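Long-range contact in putative transcriptional regulator (Salmonella typhimurium, PDB 1YYV), which probably binds DNA and regulates transcription as a member of the HxlR family, although its specific function has not been established: residues L79-Y84 and V91-T96. Numbering follows the deposited sequence.
Sequences LNRVSY and VEYSLT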
# COMPACT_ATOMS: atom_id res chain seq x y z
N LEU A 79 12.90 -7.40 7.72
CA LEU A 79 12.80 -8.65 8.48
C LEU A 79 14.14 -9.23 8.84
O LEU A 79 15.11 -9.13 8.08
CB LEU A 79 11.99 -9.75 7.75
CG LEU A 79 10.71 -9.39 7.03
CD1 LEU A 79 10.24 -10.59 6.28
CD2 LEU A 79 9.62 -8.84 7.98
N ASN A 80 14.17 -9.82 10.03
CA ASN A 80 15.20 -10.80 10.40
C ASN A 80 14.75 -12.21 10.04
O ASN A 80 13.62 -12.60 10.32
CB ASN A 80 15.57 -10.66 11.87
CG ASN A 80 16.29 -9.36 12.13
OD1 ASN A 80 15.92 -8.61 13.03
ND2 ASN A 80 17.31 -9.06 11.30
N ARG A 81 15.62 -12.93 9.33
CA ARG A 81 15.36 -14.32 9.05
C ARG A 81 16.40 -15.25 9.70
O ARG A 81 17.60 -15.21 9.37
CB ARG A 81 15.26 -14.57 7.55
CG ARG A 81 15.06 -16.05 7.23
CD ARG A 81 15.38 -16.32 5.81
NE ARG A 81 16.78 -16.01 5.56
CZ ARG A 81 17.43 -16.31 4.44
NH1 ARG A 81 16.81 -16.95 3.43
NH2 ARG A 81 18.71 -15.97 4.33
N VAL A 82 15.94 -16.10 10.61
CA VAL A 82 16.84 -17.04 11.31
C VAL A 82 16.50 -18.49 10.98
O VAL A 82 15.37 -18.93 11.20
CB VAL A 82 16.83 -16.83 12.84
CG1 VAL A 82 17.92 -17.67 13.51
CG2 VAL A 82 17.02 -15.36 13.19
N SER A 83 17.49 -19.21 10.45
CA SER A 83 17.34 -20.65 10.18
C SER A 83 17.55 -21.50 11.41
O SER A 83 18.41 -21.23 12.25
CB SER A 83 18.32 -21.14 9.11
OG SER A 83 17.74 -21.05 7.82
N TYR A 84 16.74 -22.55 11.51
CA TYR A 84 17.04 -23.64 12.44
C TYR A 84 17.06 -24.97 11.66
O TYR A 84 16.01 -25.60 11.45
CB TYR A 84 16.10 -23.65 13.63
CG TYR A 84 16.12 -22.38 14.48
CD1 TYR A 84 16.92 -22.28 15.62
CD2 TYR A 84 15.32 -21.29 14.14
CE1 TYR A 84 16.92 -21.11 16.41
CE2 TYR A 84 15.31 -20.14 14.90
CZ TYR A 84 16.10 -20.05 16.04
OH TYR A 84 16.06 -18.87 16.76
N VAL A 91 12.29 -21.96 9.74
CA VAL A 91 12.86 -20.65 9.57
C VAL A 91 11.91 -19.70 10.27
O VAL A 91 10.70 -19.81 10.11
CB VAL A 91 13.07 -20.31 8.07
CG1 VAL A 91 11.77 -20.38 7.31
CG2 VAL A 91 13.74 -18.99 7.93
N GLU A 92 12.47 -18.82 11.08
CA GLU A 92 11.71 -17.81 11.81
C GLU A 92 11.98 -16.40 11.32
O GLU A 92 13.12 -16.06 10.96
CB GLU A 92 12.01 -17.90 13.31
CG GLU A 92 11.01 -18.76 14.03
CD GLU A 92 11.56 -19.36 15.26
OE1 GLU A 92 12.15 -18.59 16.04
OE2 GLU A 92 11.42 -20.61 15.45
N TYR A 93 10.92 -15.58 11.37
CA TYR A 93 10.86 -14.19 10.90
C TYR A 93 10.42 -13.25 12.00
O TYR A 93 9.46 -13.51 12.69
CB TYR A 93 9.86 -14.05 9.72
CG TYR A 93 10.26 -14.90 8.54
CD1 TYR A 93 11.22 -14.45 7.64
CD2 TYR A 93 9.75 -16.18 8.38
CE1 TYR A 93 11.64 -15.25 6.58
CE2 TYR A 93 10.16 -16.99 7.32
CZ TYR A 93 11.10 -16.51 6.43
OH TYR A 93 11.52 -17.27 5.37
N SER A 94 11.12 -12.13 12.13
CA SER A 94 10.64 -11.02 12.92
C SER A 94 11.00 -9.70 12.22
O SER A 94 11.78 -9.70 11.25
CB SER A 94 11.26 -11.05 14.32
OG SER A 94 12.68 -11.11 14.23
N LEU A 95 10.45 -8.61 12.75
CA LEU A 95 10.72 -7.27 12.25
C LEU A 95 12.01 -6.68 12.82
O LEU A 95 12.30 -6.80 14.00
CB LEU A 95 9.57 -6.30 12.61
CG LEU A 95 8.18 -6.63 12.13
CD1 LEU A 95 7.22 -5.85 12.95
CD2 LEU A 95 8.01 -6.33 10.64
N THR A 96 12.75 -6.03 11.94
CA THR A 96 13.84 -5.18 12.33
C THR A 96 13.25 -3.87 12.88
O THR A 96 12.03 -3.63 12.74
CB THR A 96 14.74 -4.91 11.11
OG1 THR A 96 13.99 -4.17 10.14
CG2 THR A 96 15.23 -6.25 10.50
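Arg81 and Tyr93 run side by side in the same direction, the arginine's aliphatic part lying along the tyrosine ring. With CG anti to the backbone N (chi1 177°), Arg81 places its CG 3.6 Å from CE1 of Tyr93, and the guanidinium plane is turned 41° from the ring. Val91 crosses Arg81 obliquely and sets its CG2 3.3 Å from CG of Arg81, so the one methylene touches both the valine methyl, at a tight distance, and the tyrosine ring, the two approaching roughly at right angles. Past the bend at chi3 the arginine's NE makes a long, weak ion pair with Glu74. Tyr93 also meets Leu79, whose CD1 is 4.2 Å from the ring's CD1, and this side of the sheet packs on helix 66-76 through Leu70. The two segments form the antiparallel beta hairpin that is the wing of a winged helix-turn-helix domain. Four backbone hydrogen bonds join them; the pair between Val82 and Glu92 is almost straight, with Val82 N 2.8 Å from Glu92 O. On the face carrying Asn80, Val82, Glu92 and Ser94, the ring of Tyr84 crosses Glu92 obliquely, ring and carboxylate planes 33° apart, with CE2 3.7 Å from OE1. Asn80 extends its amide over the Thr96 methyl, OD1 lying 3.5 Å from CG2, while the threonine hydroxyl turns elsewhere, bonding to Gly77 O and capping helix 97-103 at Gly99 N.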